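Local coordinates for adapter protein MecA 1 (Bacillus subtilis, PDB 3JTP) that acts through its N-terminal domain on substrates such as ComK and delivers them to the ClpCP protease, its C-terminal domain, described here, interacting with ClpC, at residues Leu7-Arg12 against Asn57-Met62; Glu17-Leu22 against His87-Ile92; Arg40-Val45 against Asn67-Ser72. The protein carries 3 engineered substitutions. One frame throughout, in Å; residues are numbered along the deposited sequence.

Interaction 1: residues Leu7-Arg12 against Asn57-Met62; sequences LQFVLR and NQLSIM. Engineered in segment 57-62: Met62 (natural residue Leu).
Leu59 lays one of its methyl groups over a face of the Phe9 ring. The methyl is CD2, which sits 4.2 Å from the centroid of the Phe9 ring and 26° off the ring normal, a CH-pi contact. Its nearest ring atom is CZ of Phe9, 3.8 Å from CD2 of Leu59, so the methyl lies over the outer half of the ring and not over its root. The two side chains cross at about a right angle. Phenylalanine suits its place by offering the methyl a broad flat face. In Leu59 CG is anti to the backbone N (chi1 -174°), which extends the branched end from the helix toward the strand. A leucine suits this place because its fork serves two partners: while CD2 covers the phenyl ring, CD1 of Leu59 reaches CD2 of Leu11 at a looser 4.3 Å.

Leu11 likewise has a fork to split, between Leu59 and Met62. Its CD1 meets the thioether of Met62, 3.7 Å from SD, and lies 3.8 Å from CB of Met62, so the methyl rests against both the root and the sulfur of a side chain that crosses it nearly at right angles. Met62 is an engineered residue, leucine in the natural protein; its chain is extended beyond CG and buried.

No hydrogen bond joins the segments. Phe9 and Leu11, two residues apart, face the helix from the same side of the strand, while the strand's backbone bonds to Leu43 and Val45 on one edge and to Asn67 and Ser69 on the other. The axes of strand 8-12 and helix 57-62 come within 11.1 Å, with 22° between their directions: helix-on-sheet packing of an alpha+beta domain, the helix lying on one face of an antiparallel sheet.

Interaction 2: residues Glu17-Leu22 against His87-Ile92; sequences EDVISL and HALETI
Ile20 and Ile92 bring their helices closest, with CA atoms 6.2 Å apart. The contact across the segments is wholly apolar. CG2 of Ile92 lies 3.9 Å from CA of Ile20 and equally near that residue's CG1, so a single methyl rests on the backbone as well as the side chain of the other helix. The beta branch suits this place: with CG1 of Ile92 beside the backbone N (chi1 -64°), the short CG2 arm is left to make the close approach.

Leu89 supplies the other half of the interface through its fork. One prong, CD1, meets CD1 of Leu22 at 4.0 Å; the other, CD2, approaches CG1 of Val19 at 4.2 Å. Leu89 thus bridges two residues three apart on helix 17-22, and both pairs meet aslant. Leu22 and Leu89 also touch Met62 of helix 54-65, while Val19 rests on Phe13 and Leu34 of the sheet, which places this apolar cluster between helices and strands.

No hydrogen bond crosses between the segments; those present lie within a helix or tie it to the sheet. His87 stands at the N-cap position, and its O accepts from the N of Thr91 and from that residue's OG1, 3.0 Å away, the hydroxyl coming from above the carbonyl plane. Leu89 N is bound by Thr32 OG1, which ties the first turn to strand 31-37.

The helical segments cross at -95° with axes 9.2 Å apart, almost at right angles on one side of the antiparallel sheet, an apolar helix-helix contact in the core of this alpha+beta domain.

Interaction 3: residues Arg40-Val45 against Asn67-Ser72; sequences RYYLYV and NESSIS. Engineered in segment 67-72: Asn67 (natural residue Thr).
The hydroxyl of Ser69 lies at the edge of the Tyr42 ring, in its plane, yet the side chains form no hydrogen bond with each other. OG of Ser69 is 3.8 Å from CE1 of Tyr42, a contact between a polar atom and an aromatic C-H edge. An ST turn explains where this oxygen is directed: OG of Ser69 accepts from the N of Ile71 at 2.9 Å, with an N-H...O angle of 156°. The turn follows on from the short edge strand of the antiparallel sheet that begins at Asn67, and bends the chain so that Ser69 and Ile71 both face Tyr42. Serine suits the bend, its short side chain being able to accept from the nearby backbone while its CB also approaches the ring.

Ile71 adds the apolar part, a branched residue able to touch both the ring and Leu76 of helix 73-79. It meets the ring obliquely, and its CB stands 4.0 Å from CE1 of Tyr42. Having CG1 beside the backbone N (chi1 -58°) brings that branch against the same ring atom, and also to 4.1 Å from OH of Tyr42. A tyrosine fits here because its long, flat side chain can reach past the neighbouring strand to the turn. It is buried, with Arg12, Phe37 and Leu76 also against it.

Ser72 then takes the N-cap position of that helix, its OG accepting from the N of His74, so the turn leads straight into the helix start. The nearest approaches both fall on CE1 of Tyr42, with CG1 of Ile71 3.8 Å from it, the same as the serine oxygen.

Overall arrangement
Interaction 2 is the most buried of the three, interactions 1 and 3 being partly buried. Interactions 1 and 2 join on one side of the sheet, where Met62 packs on Leu22 and Leu89, so their apolar packing is continuous, with an aromatic ring and a thioether in interaction 1 and aliphatic branches alone in interaction 2. Interactions 1 and 3 share the sheet itself: strand 8-13 lies between strands 40-46 and 67-68, and backbone pairs such as Phe9 with Val45 connect them. Interaction 3 differs in chemistry, combining a serine hydroxyl and an aromatic edge at a turn. Interactions 2 and 3 sit on opposite sides of the chain's centre, about 14 Å apart between centres, although Leu43 still reaches Leu89.

Interaction 1: residues Leu7-Arg12 against Asn57-Met62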
ATOM      1  N   LEU A   7       3.430  13.453  -0.148  1.00 69.95           N
ATOM      2  CA  LEU A   7       4.180  12.839  -1.244  1.00 64.74           C
ATOM      3  C   LEU A   7       3.761  11.383  -1.502  1.00 66.08           C
ATOM      4  O   LEU A   7       2.972  10.798  -0.747  1.00 63.13           O
ATOM      5  CB  LEU A   7       5.688  12.939  -0.992  1.00 60.46           C
ATOM      6  CG  LEU A   7       6.249  12.452   0.350  1.00 67.79           C
ATOM      7  CD1 LEU A   7       7.785  12.462   0.319  1.00 67.79           C
ATOM      8  CD2 LEU A   7       5.726  13.268   1.537  1.00 66.46           C
ATOM      9  N   GLN A   8       4.297  10.810  -2.575  1.00 61.08           N
ATOM     10  CA  GLN A   8       3.895   9.487  -3.040  1.00 57.04           C
ATOM     11  C   GLN A   8       4.921   8.386  -2.744  1.00 56.01           C
ATOM     12  O   GLN A   8       6.125   8.638  -2.647  1.00 54.92           O
ATOM     13  CB  GLN A   8       3.557   9.549  -4.530  1.00 56.20           C
ATOM     14  CG  GLN A   8       2.176  10.137  -4.791  1.00 59.20           C
ATOM     15  CD  GLN A   8       2.186  11.302  -5.770  1.00 62.77           C
ATOM     16  OE1 GLN A   8       1.441  12.265  -5.595  1.00 66.52           O
ATOM     17  NE2 GLN A   8       3.033  11.227  -6.793  1.00 58.40           N
ATOM     18  N   PHE A   9       4.426   7.168  -2.558  1.00 52.35           N
ATOM     19  CA  PHE A   9       5.288   6.028  -2.291  1.00 49.20           C
ATOM     20  C   PHE A   9       4.760   4.776  -2.956  1.00 46.90           C
ATOM     21  O   PHE A   9       3.545   4.558  -3.025  1.00 44.91           O
ATOM     22  CB  PHE A   9       5.417   5.766  -0.791  1.00 47.03           C
ATOM     23  CG  PHE A   9       6.252   6.769  -0.073  1.00 53.30           C
ATOM     24  CD1 PHE A   9       7.609   6.545   0.126  1.00 55.27           C
ATOM     25  CD2 PHE A   9       5.688   7.950   0.409  1.00 56.55           C
ATOM     26  CE1 PHE A   9       8.394   7.486   0.793  1.00 59.24           C
ATOM     27  CE2 PHE A   9       6.463   8.892   1.077  1.00 57.31           C
ATOM     28  CZ  PHE A   9       7.815   8.662   1.271  1.00 59.10           C
ATOM     29  N   VAL A  10       5.673   3.954  -3.458  1.00 46.12           N
ATOM     30  CA  VAL A  10       5.310   2.594  -3.773  1.00 42.68           C
ATOM     31  C   VAL A  10       6.011   1.698  -2.782  1.00 42.94           C
ATOM     32  O   VAL A  10       7.237   1.727  -2.677  1.00 42.64           O
ATOM     33  CB  VAL A  10       5.746   2.179  -5.149  1.00 43.97           C
ATOM     34  CG1 VAL A  10       5.608   0.680  -5.271  1.00 41.34           C
ATOM     35  CG2 VAL A  10       4.915   2.891  -6.206  1.00 44.79           C
ATOM     36  N   LEU A  11       5.227   0.897  -2.067  1.00 40.76           N
ATOM     37  CA  LEU A  11       5.754   0.004  -1.040  1.00 38.60           C
ATOM     38  C   LEU A  11       5.566  -1.435  -1.494  1.00 38.54           C
ATOM     39  O   LEU A  11       4.518  -1.786  -2.053  1.00 37.73           O
ATOM     40  CB  LEU A  11       5.028   0.233   0.287  1.00 39.41           C
ATOM     41  CG  LEU A  11       4.961   1.687   0.769  1.00 42.40           C
ATOM     42  CD1 LEU A  11       4.116   1.786   2.018  1.00 36.88           C
ATOM     43  CD2 LEU A  11       6.342   2.274   1.010  1.00 42.57           C
ATOM     44  N   ARG A  12       6.570  -2.279  -1.275  1.00 37.07           N
ATOM     45  CA  ARG A  12       6.442  -3.659  -1.703  1.00 36.91           C
ATOM     46  C   ARG A  12       6.278  -4.595  -0.527  1.00 39.35           C
ATOM     47  O   ARG A  12       6.963  -4.458   0.507  1.00 38.86           O
ATOM     48  CB  ARG A  12       7.623  -4.095  -2.553  1.00 40.65           C
ATOM     49  CG  ARG A  12       8.914  -4.296  -1.786  1.00 42.39           C
ATOM     50  CD  ARG A  12       9.939  -5.005  -2.682  1.00 48.76           C
ATOM     51  NE  ARG A  12      11.238  -5.145  -2.025  1.00 51.36           N
ATOM     52  CZ  ARG A  12      12.053  -4.124  -1.810  1.00 46.75           C
ATOM     53  NH1 ARG A  12      11.663  -2.923  -2.193  1.00 45.34           N
ATOM     54  NH2 ARG A  12      13.228  -4.298  -1.201  1.00 44.25           N
ATOM     55  N   ASN A  57       4.570   9.026  11.097  1.00 69.95           N
ATOM     56  CA  ASN A  57       4.158   7.903  11.915  1.00 67.30           C
ATOM     57  C   ASN A  57       3.380   6.847  11.126  1.00 63.29           C
ATOM     58  O   ASN A  57       3.410   5.663  11.459  1.00 62.67           O
ATOM     59  CB  ASN A  57       3.344   8.416  13.102  1.00 73.65           C
ATOM     60  CG  ASN A  57       3.980   9.643  13.746  1.00 80.01           C
ATOM     61  OD1 ASN A  57       5.075   9.563  14.320  1.00 80.23           O
ATOM     62  ND2 ASN A  57       3.302  10.790  13.645  1.00 77.87           N
ATOM     63  N   GLN A  58       2.687   7.290  10.083  1.00 62.37           N
ATOM     64  CA  GLN A  58       1.907   6.420   9.205  1.00 60.39           C
ATOM     65  C   GLN A  58       2.834   5.558   8.345  1.00 60.73           C
ATOM     66  O   GLN A  58       2.724   4.325   8.304  1.00 56.81           O
ATOM     67  CB  GLN A  58       1.036   7.301   8.314  1.00 65.37           C
ATOM     68  CG  GLN A  58      -0.236   6.668   7.811  1.00 66.46           C
ATOM     69  CD  GLN A  58      -1.372   7.673   7.677  1.00 66.91           C
ATOM     70  OE1 GLN A  58      -1.901   8.177   8.670  1.00 69.63           O
ATOM     71  NE2 GLN A  58      -1.758   7.958   6.447  1.00 67.85           N
ATOM     72  N   LEU A  59       3.762   6.220   7.666  1.00 59.50           N
ATOM     73  CA  LEU A  59       4.748   5.531   6.851  1.00 58.19           C
ATOM     74  C   LEU A  59       5.491   4.487   7.664  1.00 56.72           C
ATOM     75  O   LEU A  59       5.655   3.355   7.217  1.00 54.08           O
ATOM     76  CB  LEU A  59       5.753   6.525   6.266  1.00 61.62           C
ATOM     77  CG  LEU A  59       6.740   5.916   5.273  1.00 58.93           C
ATOM     78  CD1 LEU A  59       5.958   5.178   4.196  1.00 55.61           C
ATOM     79  CD2 LEU A  59       7.623   6.992   4.655  1.00 59.56           C
ATOM     80  N   SER A  60       5.935   4.878   8.858  1.00 57.41           N
ATOM     81  CA  SER A  60       6.793   4.028   9.682  1.00 55.89           C
ATOM     82  C   SER A  60       6.119   2.717  10.099  1.00 55.88           C
ATOM     83  O   SER A  60       6.796   1.707  10.289  1.00 52.34           O
ATOM     84  CB  SER A  60       7.289   4.781  10.920  1.00 61.89           C
ATOM     85  OG  SER A  60       6.264   4.872  11.902  1.00 65.09           O
ATOM     86  N   ILE A  61       4.795   2.723  10.243  1.00 53.28           N
ATOM     87  CA  ILE A  61       4.097   1.465  10.493  1.00 53.10           C
ATOM     88  C   ILE A  61       3.948   0.673   9.209  1.00 52.66           C
ATOM     89  O   ILE A  61       4.110  -0.550   9.203  1.00 52.09           O
ATOM     90  CB  ILE A  61       2.728   1.663  11.144  1.00 56.74           C
ATOM     91  CG1 ILE A  61       2.905   2.059  12.609  1.00 58.06           C
ATOM     92  CG2 ILE A  61       1.902   0.379  11.054  1.00 53.88           C
ATOM     93  CD1 ILE A  61       1.691   2.740  13.190  1.00 57.64           C
ATOM     94  N   MET A  62       3.657   1.369   8.111  1.00 53.29           N
ATOM     95  CA  MET A  62       3.559   0.696   6.830  1.00 49.24           C
ATOM     96  C   MET A  62       4.853  -0.058   6.584  1.00 49.10           C
ATOM     97  O   MET A  62       4.833  -1.171   6.070  1.00 50.22           O
ATOM     98  CB  MET A  62       3.267   1.684   5.693  1.00 50.56           C
ATOM     99  CG  MET A  62       1.801   2.100   5.567  1.00 49.68           C
ATOM    100  SD  MET A  62       1.576   3.332   4.267  1.00 34.50           S
ATOM    101  CE  MET A  62      -0.096   3.109   3.805  1.00 42.58           C
TER

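Interaction 2: residues Glu17-Leu22 against His87-Ile92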
ATOM      1  N   GLU A  17      -0.425 -11.669   3.288  1.00 39.08           N
ATOM      2  CA  GLU A  17      -0.807 -11.577   4.700  1.00 40.12           C
ATOM      3  C   GLU A  17      -0.326 -10.263   5.286  1.00 40.36           C
ATOM      4  O   GLU A  17      -1.003  -9.669   6.118  1.00 42.33           O
ATOM      5  CB  GLU A  17      -0.295 -12.755   5.546  1.00 43.93           C
ATOM      6  CG  GLU A  17      -0.328 -14.109   4.844  1.00 49.07           C
ATOM      7  CD  GLU A  17      -1.729 -14.535   4.434  1.00 53.55           C
ATOM      8  OE1 GLU A  17      -1.849 -15.397   3.521  1.00 49.02           O
ATOM      9  OE2 GLU A  17      -2.702 -14.013   5.039  1.00 51.63           O
ATOM     10  N   ASP A  18       0.835  -9.793   4.848  1.00 37.22           N
ATOM     11  CA  ASP A  18       1.371  -8.557   5.389  1.00 36.83           C
ATOM     12  C   ASP A  18       0.552  -7.359   4.929  1.00 38.75           C
ATOM     13  O   ASP A  18       0.440  -6.388   5.657  1.00 38.40           O
ATOM     14  CB  ASP A  18       2.841  -8.378   5.017  1.00 40.11           C
ATOM     15  CG  ASP A  18       3.755  -9.366   5.749  1.00 44.24           C
ATOM     16  OD1 ASP A  18       3.292  -9.960   6.745  1.00 42.71           O
ATOM     17  OD2 ASP A  18       4.919  -9.556   5.323  1.00 41.56           O
ATOM     18  N   VAL A  19      -0.012  -7.427   3.725  1.00 37.46           N
ATOM     19  CA  VAL A  19      -0.958  -6.393   3.285  1.00 37.19           C
ATOM     20  C   VAL A  19      -2.199  -6.371   4.191  1.00 37.50           C
ATOM     21  O   VAL A  19      -2.569  -5.324   4.704  1.00 38.42           O
ATOM     22  CB  VAL A  19      -1.383  -6.571   1.817  1.00 38.78           C
ATOM     23  CG1 VAL A  19      -2.329  -5.419   1.387  1.00 36.10           C
ATOM     24  CG2 VAL A  19      -0.128  -6.652   0.892  1.00 35.77           C
ATOM     25  N   ILE A  20      -2.816  -7.533   4.408  1.00 38.65           N
ATOM     26  CA  ILE A  20      -3.970  -7.656   5.301  1.00 36.37           C
ATOM     27  C   ILE A  20      -3.642  -7.107   6.704  1.00 41.30           C
ATOM     28  O   ILE A  20      -4.397  -6.291   7.233  1.00 39.81           O
ATOM     29  CB  ILE A  20      -4.452  -9.110   5.417  1.00 35.85           C
ATOM     30  CG1 ILE A  20      -4.898  -9.648   4.059  1.00 34.72           C
ATOM     31  CG2 ILE A  20      -5.616  -9.241   6.423  1.00 38.00           C
ATOM     32  CD1 ILE A  20      -5.174 -11.159   4.094  1.00 38.29           C
ATOM     33  N   SER A  21      -2.526  -7.553   7.289  1.00 39.59           N
ATOM     34  CA  SER A  21      -2.040  -7.020   8.571  1.00 42.96           C
ATOM     35  C   SER A  21      -1.994  -5.507   8.584  1.00 45.29           C
ATOM     36  O   SER A  21      -2.494  -4.891   9.516  1.00 45.28           O
ATOM     37  CB  SER A  21      -0.647  -7.546   8.921  1.00 40.51           C
ATOM     38  OG  SER A  21      -0.695  -8.916   9.243  1.00 42.65           O
ATOM     39  N   LEU A  22      -1.386  -4.903   7.560  1.00 43.48           N
ATOM     40  CA  LEU A  22      -1.315  -3.449   7.494  1.00 44.15           C
ATOM     41  C   LEU A  22      -2.709  -2.851   7.495  1.00 45.03           C
ATOM     42  O   LEU A  22      -2.971  -1.864   8.179  1.00 45.46           O
ATOM     43  CB  LEU A  22      -0.573  -2.985   6.253  1.00 43.87           C
ATOM     44  CG  LEU A  22       0.265  -1.711   6.381  1.00 47.63           C
ATOM     45  CD1 LEU A  22       0.388  -1.036   5.014  1.00 46.26           C
ATOM     46  CD2 LEU A  22      -0.280  -0.742   7.397  1.00 47.52           C
ATOM     47  N   HIS A  87      -8.951   2.937  -2.855  1.00 46.16           N
ATOM     48  CA  HIS A  87      -9.277   2.654  -1.469  1.00 47.15           C
ATOM     49  C   HIS A  87      -8.877   1.225  -1.079  1.00 44.64           C
ATOM     50  O   HIS A  87      -9.608   0.514  -0.385  1.00 40.12           O
ATOM     51  CB  HIS A  87     -10.758   2.979  -1.230  1.00 52.08           C
ATOM     52  CG  HIS A  87     -11.137   4.335  -1.749  1.00 57.48           C
ATOM     53  ND1 HIS A  87     -11.779   4.522  -2.955  1.00 58.74           N
ATOM     54  CD2 HIS A  87     -10.886   5.577  -1.260  1.00 57.55           C
ATOM     55  CE1 HIS A  87     -11.943   5.819  -3.169  1.00 59.15           C
ATOM     56  NE2 HIS A  87     -11.409   6.478  -2.159  1.00 59.20           N
ATOM     57  N   ALA A  88      -7.684   0.834  -1.517  1.00 43.28           N
ATOM     58  CA  ALA A  88      -7.221  -0.543  -1.379  1.00 43.87           C
ATOM     59  C   ALA A  88      -7.179  -1.054   0.061  1.00 38.19           C
ATOM     60  O   ALA A  88      -7.749  -2.089   0.356  1.00 39.29           O
ATOM     61  CB  ALA A  88      -5.863  -0.720  -2.060  1.00 40.76           C
ATOM     62  N   LEU A  89      -6.532  -0.332   0.964  1.00 41.85           N
ATOM     63  CA  LEU A  89      -6.362  -0.849   2.325  1.00 42.94           C
ATOM     64  C   LEU A  89      -7.699  -0.999   3.050  1.00 43.16           C
ATOM     65  O   LEU A  89      -7.934  -2.016   3.711  1.00 39.18           O
ATOM     66  CB  LEU A  89      -5.376  -0.010   3.143  1.00 43.78           C
ATOM     67  CG  LEU A  89      -3.886  -0.176   2.827  1.00 46.11           C
ATOM     68  CD1 LEU A  89      -3.070   0.585   3.850  1.00 51.51           C
ATOM     69  CD2 LEU A  89      -3.439  -1.642   2.773  1.00 38.33           C
ATOM     70  N   GLU A  90      -8.571   0.002   2.907  1.00 43.91           N
ATOM     71  CA  GLU A  90      -9.938  -0.074   3.437  1.00 43.73           C
ATOM     72  C   GLU A  90     -10.687  -1.282   2.862  1.00 40.44           C
ATOM     73  O   GLU A  90     -11.413  -1.970   3.564  1.00 39.14           O
ATOM     74  CB  GLU A  90     -10.738   1.203   3.098  1.00 52.35           C
ATOM     75  CG  GLU A  90     -10.235   2.514   3.720  1.00 53.13           C
ATOM     76  CD  GLU A  90      -9.193   3.217   2.865  1.00 55.20           C
ATOM     77  OE1 GLU A  90      -8.776   2.632   1.841  1.00 51.36           O
ATOM     78  OE2 GLU A  90      -8.784   4.351   3.217  1.00 60.07           O
ATOM     79  N   THR A  91     -10.529  -1.534   1.566  1.00 39.76           N
ATOM     80  CA  THR A  91     -11.245  -2.651   0.970  1.00 41.39           C
ATOM     81  C   THR A  91     -10.689  -3.974   1.480  1.00 39.84           C
ATOM     82  O   THR A  91     -11.445  -4.885   1.806  1.00 41.36           O
ATOM     83  CB  THR A  91     -11.220  -2.594  -0.574  1.00 46.70           C
ATOM     84  OG1 THR A  91     -11.867  -1.389  -1.006  1.00 46.35           O
ATOM     85  CG2 THR A  91     -11.950  -3.795  -1.175  1.00 45.17           C
ATOM     86  N   ILE A  92      -9.363  -4.077   1.556  1.00 38.98           N
ATOM     87  CA  ILE A  92      -8.742  -5.276   2.104  1.00 40.56           C
ATOM     88  C   ILE A  92      -9.169  -5.502   3.586  1.00 38.15           C
ATOM     89  O   ILE A  92      -9.538  -6.609   3.983  1.00 36.10           O
ATOM     90  CB  ILE A  92      -7.200  -5.214   1.999  1.00 36.29           C
ATOM     91  CG1 ILE A  92      -6.748  -5.189   0.524  1.00 38.27           C
ATOM     92  CG2 ILE A  92      -6.590  -6.389   2.718  1.00 39.94           C
ATOM     93  CD1 ILE A  92      -7.123  -6.417  -0.244  1.00 33.99           C
TER

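Interaction 3: residues Arg40-Val45 against Asn67-Ser72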
ATOM      1  N   ARG A  40       5.093 -10.528  -5.848  1.00 41.10           N
ATOM      2  CA  ARG A  40       4.956  -9.621  -4.720  1.00 41.22           C
ATOM      3  C   ARG A  40       3.767  -8.680  -4.863  1.00 41.30           C
ATOM      4  O   ARG A  40       3.120  -8.650  -5.907  1.00 39.18           O
ATOM      5  CB  ARG A  40       6.261  -8.885  -4.455  1.00 45.08           C
ATOM      6  CG  ARG A  40       7.399  -9.862  -4.244  1.00 46.70           C
ATOM      7  CD  ARG A  40       8.393  -9.403  -3.211  1.00 51.89           C
ATOM      8  NE  ARG A  40       9.348  -8.429  -3.726  1.00 57.10           N
ATOM      9  CZ  ARG A  40      10.508  -8.753  -4.291  1.00 56.15           C
ATOM     10  NH1 ARG A  40      10.840 -10.033  -4.416  1.00 59.17           N
ATOM     11  NH2 ARG A  40      11.334  -7.799  -4.730  1.00 48.96           N
ATOM     12  N   TYR A  41       3.444  -7.963  -3.793  1.00 41.50           N
ATOM     13  CA  TYR A  41       2.334  -7.006  -3.822  1.00 36.37           C
ATOM     14  C   TYR A  41       2.911  -5.611  -3.669  1.00 36.17           C
ATOM     15  O   TYR A  41       3.912  -5.413  -2.974  1.00 36.93           O
ATOM     16  CB  TYR A  41       1.281  -7.316  -2.734  1.00 35.12           C
ATOM     17  CG  TYR A  41       0.552  -8.608  -3.023  1.00 37.96           C
ATOM     18  CD1 TYR A  41      -0.626  -8.614  -3.762  1.00 36.76           C
ATOM     19  CD2 TYR A  41       1.071  -9.835  -2.606  1.00 41.26           C
ATOM     20  CE1 TYR A  41      -1.276  -9.797  -4.065  1.00 38.64           C
ATOM     21  CE2 TYR A  41       0.429 -11.032  -2.913  1.00 43.74           C
ATOM     22  CZ  TYR A  41      -0.749 -11.002  -3.641  1.00 42.63           C
ATOM     23  OH  TYR A  41      -1.408 -12.178  -3.937  1.00 45.04           O
ATOM     24  N   TYR A  42       2.304  -4.653  -4.348  1.00 32.99           N
ATOM     25  CA  TYR A  42       2.791  -3.291  -4.329  1.00 35.99           C
ATOM     26  C   TYR A  42       1.645  -2.365  -3.995  1.00 33.88           C
ATOM     27  O   TYR A  42       0.569  -2.453  -4.579  1.00 36.52           O
ATOM     28  CB  TYR A  42       3.408  -2.927  -5.689  1.00 39.07           C
ATOM     29  CG  TYR A  42       4.658  -3.717  -5.979  1.00 39.71           C
ATOM     30  CD1 TYR A  42       5.911  -3.163  -5.774  1.00 37.35           C
ATOM     31  CD2 TYR A  42       4.583  -5.028  -6.439  1.00 40.87           C
ATOM     32  CE1 TYR A  42       7.061  -3.889  -6.031  1.00 44.08           C
ATOM     33  CE2 TYR A  42       5.735  -5.765  -6.697  1.00 44.50           C
ATOM     34  CZ  TYR A  42       6.968  -5.190  -6.494  1.00 46.27           C
ATOM     35  OH  TYR A  42       8.116  -5.912  -6.750  1.00 46.03           O
ATOM     36  N   LEU A  43       1.869  -1.496  -3.025  1.00 34.27           N
ATOM     37  CA  LEU A  43       0.832  -0.584  -2.598  1.00 39.48           C
ATOM     38  C   LEU A  43       1.233   0.760  -3.135  1.00 38.67           C
ATOM     39  O   LEU A  43       2.204   1.338  -2.669  1.00 40.40           O
ATOM     40  CB  LEU A  43       0.801  -0.475  -1.075  1.00 40.03           C
ATOM     41  CG  LEU A  43      -0.507  -0.557  -0.278  1.00 43.91           C
ATOM     42  CD1 LEU A  43      -0.452   0.334   0.967  1.00 41.39           C
ATOM     43  CD2 LEU A  43      -1.701  -0.231  -1.122  1.00 40.62           C
ATOM     44  N   TYR A  44       0.502   1.290  -4.093  1.00 37.76           N
ATOM     45  CA  TYR A  44       0.740   2.692  -4.382  1.00 45.41           C
ATOM     46  C   TYR A  44       0.123   3.550  -3.271  1.00 43.40           C
ATOM     47  O   TYR A  44      -1.058   3.441  -2.984  1.00 44.72           O
ATOM     48  CB  TYR A  44       0.198   3.089  -5.736  1.00 45.59           C
ATOM     49  CG  TYR A  44       0.413   4.552  -6.020  1.00 47.19           C
ATOM     50  CD1 TYR A  44       1.695   5.072  -6.167  1.00 43.60           C
ATOM     51  CD2 TYR A  44      -0.671   5.415  -6.143  1.00 53.31           C
ATOM     52  CE1 TYR A  44       1.893   6.413  -6.414  1.00 51.53           C
ATOM     53  CE2 TYR A  44      -0.490   6.757  -6.402  1.00 52.94           C
ATOM     54  CZ  TYR A  44       0.785   7.252  -6.530  1.00 54.14           C
ATOM     55  OH  TYR A  44       0.936   8.591  -6.781  1.00 62.68           O
ATOM     56  N   VAL A  45       0.927   4.388  -2.636  1.00 44.67           N
ATOM     57  CA  VAL A  45       0.442   5.140  -1.481  1.00 46.45           C
ATOM     58  C   VAL A  45       0.553   6.652  -1.637  1.00 52.51           C
ATOM     59  O   VAL A  45       1.659   7.202  -1.632  1.00 55.26           O
ATOM     60  CB  VAL A  45       1.188   4.753  -0.216  1.00 45.22           C
ATOM     61  CG1 VAL A  45       0.706   5.617   0.955  1.00 49.29           C
ATOM     62  CG2 VAL A  45       0.963   3.298   0.070  1.00 43.56           C
ATOM     63  N   ASN A  67       8.539  -2.688   2.273  1.00 42.80           N
ATOM     64  CA  ASN A  67       9.782  -1.986   1.986  1.00 42.00           C
ATOM     65  C   ASN A  67       9.548  -0.949   0.889  1.00 45.36           C
ATOM     66  O   ASN A  67       8.730  -1.166  -0.000  1.00 41.94           O
ATOM     67  CB  ASN A  67      10.840  -2.995   1.525  1.00 46.11           C
ATOM     68  CG  ASN A  67      11.382  -3.845   2.679  1.00 51.36           C
ATOM     69  OD1 ASN A  67      12.122  -3.351   3.532  1.00 53.77           O
ATOM     70  ND2 ASN A  67      11.013  -5.121   2.706  1.00 50.63           N
ATOM     71  N   GLU A  68      10.256   0.173   0.936  1.00 47.11           N
ATOM     72  CA  GLU A  68      10.140   1.153  -0.134  1.00 48.66           C
ATOM     73  C   GLU A  68      10.675   0.566  -1.437  1.00 45.80           C
ATOM     74  O   GLU A  68      11.733  -0.053  -1.447  1.00 44.88           O
ATOM     75  CB  GLU A  68      10.870   2.441   0.236  1.00 53.47           C
ATOM     76  CG  GLU A  68       9.969   3.471   0.917  1.00 55.93           C
ATOM     77  CD  GLU A  68      10.753   4.521   1.680  1.00 64.38           C
ATOM     78  OE1 GLU A  68      11.486   4.145   2.631  1.00 67.20           O
ATOM     79  OE2 GLU A  68      10.634   5.717   1.331  1.00 61.03           O
ATOM     80  N   SER A  69       9.927   0.714  -2.525  1.00 42.25           N
ATOM     81  CA  SER A  69      10.387   0.184  -3.805  1.00 47.25           C
ATOM     82  C   SER A  69      10.679   1.294  -4.810  1.00 47.27           C
ATOM     83  O   SER A  69      10.078   2.373  -4.756  1.00 46.07           O
ATOM     84  CB  SER A  69       9.362  -0.788  -4.400  1.00 45.45           C
ATOM     85  OG  SER A  69       9.801  -1.305  -5.652  1.00 44.25           O
ATOM     86  N   SER A  70      11.592   1.018  -5.736  1.00 45.31           N
ATOM     87  CA  SER A  70      11.848   1.922  -6.843  1.00 45.64           C
ATOM     88  C   SER A  70      11.065   1.466  -8.060  1.00 51.07           C
ATOM     89  O   SER A  70      11.084   2.129  -9.101  1.00 49.15           O
ATOM     90  CB  SER A  70      13.334   1.978  -7.189  1.00 47.38           C
ATOM     91  OG  SER A  70      14.128   2.199  -6.044  1.00 52.40           O
ATOM     92  N   ILE A  71      10.375   0.333  -7.939  1.00 49.64           N
ATOM     93  CA  ILE A  71       9.512  -0.119  -9.029  1.00 51.23           C
ATOM     94  C   ILE A  71       8.471   0.959  -9.368  1.00 54.57           C
ATOM     95  O   ILE A  71       7.631   1.322  -8.539  1.00 53.70           O
ATOM     96  CB  ILE A  71       8.790  -1.429  -8.692  1.00 48.99           C
ATOM     97  CG1 ILE A  71       9.798  -2.542  -8.364  1.00 51.36           C
ATOM     98  CG2 ILE A  71       7.880  -1.829  -9.837  1.00 51.41           C
ATOM     99  CD1 ILE A  71      10.635  -3.029  -9.531  1.00 50.28           C
ATOM    100  N   SER A  72       8.526   1.454 -10.597  1.00 55.47           N
ATOM    101  CA  SER A  72       7.659   2.540 -11.028  1.00 55.34           C
ATOM    102  C   SER A  72       6.184   2.174 -11.168  1.00 52.98           C
ATOM    103  O   SER A  72       5.813   1.077 -11.603  1.00 51.53           O
ATOM    104  CB  SER A  72       8.145   3.144 -12.349  1.00 51.76           C
ATOM    105  OG  SER A  72       7.050   3.748 -13.024  1.00 52.96           O
TER